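Local coordinates for protein regulator of polyketide synthase expression (Bifidobacterium adolescentis, PDB 3ONQ) that probably regulates polyketide synthase expression as a PucR-like transcription factor, its C-terminal helix-turn-helix domain presumably contacting DNA, at residues Thr252-Ala255 against Ile256-Arg260; Ser43-Ile47 against Leu48-Gly52. One frame throughout, in Å; residues are numbered along the deposited sequence.

Interaction 1: residues Thr252-Ala255 against Ile256-Arg260; sequences TALA and IGRMR. With SO4 (sulfate ion), chain R.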
loop_
_atom_site.group_PDB
_atom_site.type_symbol
_atom_site.label_atom_id
_atom_site.label_comp_id
_atom_site.label_asym_id
_atom_site.label_seq_id
_atom_site.Cartn_x
_atom_site.Cartn_y
_atom_site.Cartn_z
ATOM N N THR B 252 21.469 4.580 -16.473
ATOM C CA THR B 252 20.690 3.590 -15.736
ATOM C C THR B 252 19.246 4.054 -15.599
ATOM O O THR B 252 18.307 3.292 -15.851
ATOM C CB THR B 252 21.280 3.300 -14.344
ATOM O OG1 THR B 252 22.631 2.848 -14.481
ATOM C CG2 THR B 252 20.468 2.220 -13.630
ATOM N N ALA B 253 19.067 5.315 -15.229
ATOM C CA ALA B 253 17.726 5.878 -15.127
ATOM C C ALA B 253 16.939 5.771 -16.447
ATOM O O ALA B 253 15.736 5.486 -16.444
ATOM C CB ALA B 253 17.790 7.328 -14.643
ATOM N N LEU B 254 17.604 6.012 -17.572
ATOM C CA LEU B 254 16.916 5.958 -18.856
ATOM C C LEU B 254 16.445 4.536 -19.153
ATOM O O LEU B 254 15.345 4.344 -19.681
ATOM C CB LEU B 254 17.791 6.489 -20.003
ATOM C CG LEU B 254 18.187 7.974 -20.011
ATOM C CD1 LEU B 254 19.022 8.307 -21.247
ATOM C CD2 LEU B 254 16.985 8.873 -19.953
ATOM N N ALA B 255 17.267 3.547 -18.800
ATOM C CA ALA B 255 16.892 2.155 -18.995
ATOM C C ALA B 255 15.656 1.835 -18.166
ATOM O O ALA B 255 14.682 1.276 -18.685
ATOM C CB ALA B 255 18.056 1.198 -18.630
ATOM N N ILE B 256 15.705 2.182 -16.877
ATOM C CA ILE B 256 14.566 1.988 -15.977
ATOM C C ILE B 256 13.304 2.608 -16.571
ATOM O O ILE B 256 12.280 1.941 -16.722
ATOM C CB ILE B 256 14.826 2.613 -14.583
ATOM C CG1 ILE B 256 15.975 1.901 -13.879
ATOM C CG2 ILE B 256 13.581 2.513 -13.707
ATOM C CD1 ILE B 256 15.685 0.460 -13.645
ATOM N N GLY B 257 13.386 3.892 -16.917
ATOM C CA GLY B 257 12.266 4.605 -17.505
ATOM C C GLY B 257 11.704 3.960 -18.764
ATOM O O GLY B 257 10.488 3.786 -18.887
ATOM N N ARG B 258 12.579 3.604 -19.702
ATOM C CA ARG B 258 12.133 3.004 -20.963
ATOM C C ARG B 258 11.466 1.647 -20.782
ATOM O O ARG B 258 10.450 1.367 -21.408
ATOM C CB ARG B 258 13.288 2.885 -21.949
ATOM C CG ARG B 258 13.620 4.198 -22.592
ATOM C CD ARG B 258 14.931 4.149 -23.374
ATOM N NE ARG B 258 15.148 5.405 -24.097
ATOM C CZ ARG B 258 16.340 5.966 -24.291
ATOM N NH1 ARG B 258 17.441 5.378 -23.830
ATOM N NH2 ARG B 258 16.428 7.113 -24.950
HETATM N N MSE B 259 12.039 0.809 -19.928
HETATM C CA MSE B 259 11.443 -0.485 -19.627
HETATM C C MSE B 259 10.092 -0.312 -18.950
HETATM O O MSE B 259 9.177 -1.096 -19.172
HETATM C CB MSE B 259 12.369 -1.304 -18.734
HETATM C CG MSE B 259 13.676 -1.634 -19.419
HETATM SE SE MSE B 259 14.824 -2.816 -18.414
HETATM C CE MSE B 259 15.155 -1.733 -16.795
ATOM N N ARG B 260 9.962 0.723 -18.130
ATOM C CA ARG B 260 8.718 0.930 -17.392
ATOM C C ARG B 260 7.592 1.510 -18.253
ATOM O O ARG B 260 6.426 1.146 -18.101
ATOM C CB ARG B 260 8.961 1.819 -16.180
ATOM C CG ARG B 260 7.772 1.868 -15.249
ATOM C CD ARG B 260 8.208 2.149 -13.827
ATOM N NE ARG B 260 7.059 2.515 -13.009
ATOM C CZ ARG B 260 7.125 2.828 -11.719
ATOM N NH1 ARG B 260 8.296 2.814 -11.088
ATOM N NH2 ARG B 260 6.015 3.150 -11.063
HETATM S S SO4 R . 12.423 7.356 -25.616
HETATM O O1 SO4 R . 13.740 7.677 -26.159
HETATM O O2 SO4 R . 11.474 8.441 -25.878
HETATM O O3 SO4 R . 11.939 6.118 -26.222
HETATM O O4 SO4 R . 12.543 7.158 -24.176
#
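Ala255 and Met259 (selenomethionine) meet one helical turn apart through the backbone bond from Met259 N to Ala255 O (3.0 Å, N-H...O angle 170°). Three matching bonds, Ile256 to Thr252, Gly257 to Ala253 and Arg258 to Leu254, show an unbroken alpha-helix. The tight side is buried: Met259 CG lies 3.2 Å from Ala255 O, and the bend at chi3 (-62°) brings CE back over the same carbonyl. A second subunit packs here on Ala255, Ile256 and Met259, its Tyr248 OH hydrogen-bonded to Thr252 OG1. The Arg258 side is less buried but held by polar bonds. Its chain, extended from CG to NE, brings Arg258 NH1 to 4.0 Å from Leu254 CB. A sulfate, probably from the crystallisation liquor, sits at the guanidinium edge, its sulfur in plane. Arg258 NE and NH2 donate moderately bent hydrogen bonds to sulfate O4 (3.1 Å) and O1 (3.0 Å). Tyr199 and Arg190 also bind the anion; Arg260 turns outward to a salt bridge with Glu179. A leucine at Arg258 would probably cost the sulfate a charged partner and lose the NH2 bond to Ser203 OG. The arrangement is that of a regular helix near the C-terminal end of a PucR-type helix-turn-helix domain.

Interaction 2: residues Ser43-Ile47 against Leu48-Gly52; sequences SLMNI and LGWQG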
loop_
_atom_site.group_PDB
_atom_site.type_symbol
_atom_site.label_atom_id
_atom_site.label_comp_id
_atom_site.label_asym_id
_atom_site.label_seq_id
_atom_site.Cartn_x
_atom_site.Cartn_y
_atom_site.Cartn_z
ATOM N N SER B 43 2.886 -1.340 16.603
ATOM C CA SER B 43 2.746 -1.696 18.016
ATOM C C SER B 43 4.102 -1.969 18.680
ATOM O O SER B 43 4.356 -1.526 19.802
ATOM C CB SER B 43 1.801 -2.900 18.208
ATOM O OG SER B 43 0.452 -2.561 17.911
ATOM N N LEU B 44 4.974 -2.701 17.997
ATOM C CA LEU B 44 6.297 -2.952 18.559
ATOM C C LEU B 44 7.043 -1.642 18.793
ATOM O O LEU B 44 7.664 -1.445 19.836
ATOM C CB LEU B 44 7.114 -3.861 17.650
ATOM C CG LEU B 44 6.618 -5.299 17.520
ATOM C CD1 LEU B 44 7.551 -6.062 16.609
ATOM C CD2 LEU B 44 6.537 -5.967 18.870
HETATM N N MSE B 45 6.996 -0.744 17.815
HETATM C CA MSE B 45 7.677 0.540 17.968
HETATM C C MSE B 45 6.998 1.354 19.081
HETATM O O MSE B 45 7.662 2.021 19.876
HETATM C CB MSE B 45 7.690 1.308 16.648
HETATM C CG MSE B 45 8.514 0.616 15.560
HETATM SE SE MSE B 45 10.420 0.667 15.974
HETATM C CE MSE B 45 10.772 2.398 15.134
ATOM N N ASN B 46 5.673 1.290 19.138
ATOM C CA ASN B 46 4.944 1.895 20.258
ATOM C C ASN B 46 5.497 1.445 21.600
ATOM O O ASN B 46 5.768 2.249 22.477
ATOM C CB ASN B 46 3.475 1.500 20.198
ATOM C CG ASN B 46 2.592 2.607 19.702
ATOM O OD1 ASN B 46 2.751 3.764 20.093
ATOM N ND2 ASN B 46 1.636 2.261 18.843
ATOM N N ILE B 47 5.643 0.134 21.761
ATOM C CA ILE B 47 6.132 -0.449 23.004
ATOM C C ILE B 47 7.530 0.042 23.345
ATOM O O ILE B 47 7.861 0.249 24.513
ATOM C CB ILE B 47 6.123 -1.993 22.910
ATOM C CG1 ILE B 47 4.696 -2.513 23.061
ATOM C CG2 ILE B 47 7.029 -2.608 23.955
ATOM C CD1 ILE B 47 4.424 -3.799 22.294
ATOM N N LEU B 48 8.351 0.224 22.314
ATOM C CA LEU B 48 9.712 0.714 22.489
ATOM C C LEU B 48 9.760 2.206 22.810
ATOM O O LEU B 48 10.781 2.705 23.276
ATOM C CB LEU B 48 10.543 0.435 21.232
ATOM C CG LEU B 48 11.001 -1.015 21.050
ATOM C CD1 LEU B 48 11.703 -1.182 19.708
ATOM C CD2 LEU B 48 11.923 -1.418 22.197
ATOM N N GLY B 49 8.671 2.921 22.539
ATOM C CA GLY B 49 8.592 4.328 22.895
ATOM C C GLY B 49 8.522 5.278 21.709
ATOM O O GLY B 49 8.492 6.494 21.871
ATOM N N TRP B 50 8.494 4.730 20.505
ATOM C CA TRP B 50 8.371 5.575 19.333
ATOM C C TRP B 50 6.917 5.950 19.079
ATOM O O TRP B 50 6.177 5.228 18.394
ATOM C CB TRP B 50 8.940 4.875 18.116
ATOM C CG TRP B 50 10.370 4.534 18.230
ATOM C CD1 TRP B 50 10.947 3.666 19.112
ATOM C CD2 TRP B 50 11.425 5.015 17.388
ATOM N NE1 TRP B 50 12.301 3.598 18.890
ATOM C CE2 TRP B 50 12.618 4.413 17.829
ATOM C CE3 TRP B 50 11.469 5.893 16.302
ATOM C CZ2 TRP B 50 13.848 4.656 17.222
ATOM C CZ3 TRP B 50 12.705 6.144 15.699
ATOM C CH2 TRP B 50 13.871 5.532 16.167
ATOM N N GLN B 51 6.524 7.096 19.610
ATOM C CA GLN B 51 5.137 7.537 19.561
ATOM C C GLN B 51 4.758 8.258 18.269
ATOM O O GLN B 51 5.487 9.124 17.777
ATOM C CB GLN B 51 4.836 8.447 20.754
ATOM C CG GLN B 51 3.364 8.789 20.913
ATOM C CD GLN B 51 3.153 10.171 21.505
ATOM O OE1 GLN B 51 4.093 10.963 21.600
ATOM N NE2 GLN B 51 1.916 10.471 21.903
ATOM N N GLY B 52 3.604 7.888 17.727
ATOM C CA GLY B 52 2.960 8.656 16.675
ATOM C C GLY B 52 3.765 8.803 15.408
ATOM O O GLY B 52 4.471 7.883 15.001
#
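Met45, a selenomethionine, lays its end methyl over one face of the Trp50 indole, and the two side chains run side by side in the same direction. Met45 CE is 3.5 Å from Trp50 CD2 and 3.7 Å from the centroid of the Trp50 five-membered ring, not far off the normal, which fits a CH-pi contact. Met45 SE stands 4.4 Å from the centroid of the Trp50 five-membered ring and only 9° off the normal, so this is also a Met-aromatic contact. The reach depends on two bends in the Met45 chain, at chi2 and chi3 (-88°), which fold the methyl toward the indole.

Behind this first shell, the backbone fixes where Trp50 starts. Trp50 N donates to Met45 O at 2.9 Å, approaching from above the carbonyl plane, and Gly49 N bonds to Asn46 O at 3.0 Å. With Gly49 at a phi of 114°, these two bonds form a Schellman motif that ends the helix; Gly49 N also bonds weakly to Met45 O. A side chain on Gly49 would collide with the preceding carbonyl oxygen.

Further out, His85 and Phe54 meet the Trp50 ring, Phe54 edge-to-face. Helix 39-48 ends between helix 21-33, which Leu44, Ile47 and Leu48 touch, and strand 94-100, where Leu98 meets both Met45 and Trp50, just before the chain enters strand 55-61.

Following the chain from its N terminus, interaction 2 comes first, turning the end of helix 39-48 into the connection to strand 55-61; interaction 1 follows some two hundred residues later within helix 244-261. Each joins two segments that follow one another directly along the chain, so neither closes a long loop, and they stand in series without nesting or crossing. The centres of interaction 1 and interaction 2 lie about 39 Å apart, on opposite sides of the chain's centre, and the nearest atoms of interaction 1 and interaction 2 are about 26 Å apart. Residues 43-52 tie helix 21-33 to the mixed sheet, whereas residues 252-260 join helices 175-190 and 198-207. Both also face other copies: the third subunit at interaction 2, the second at interaction 1.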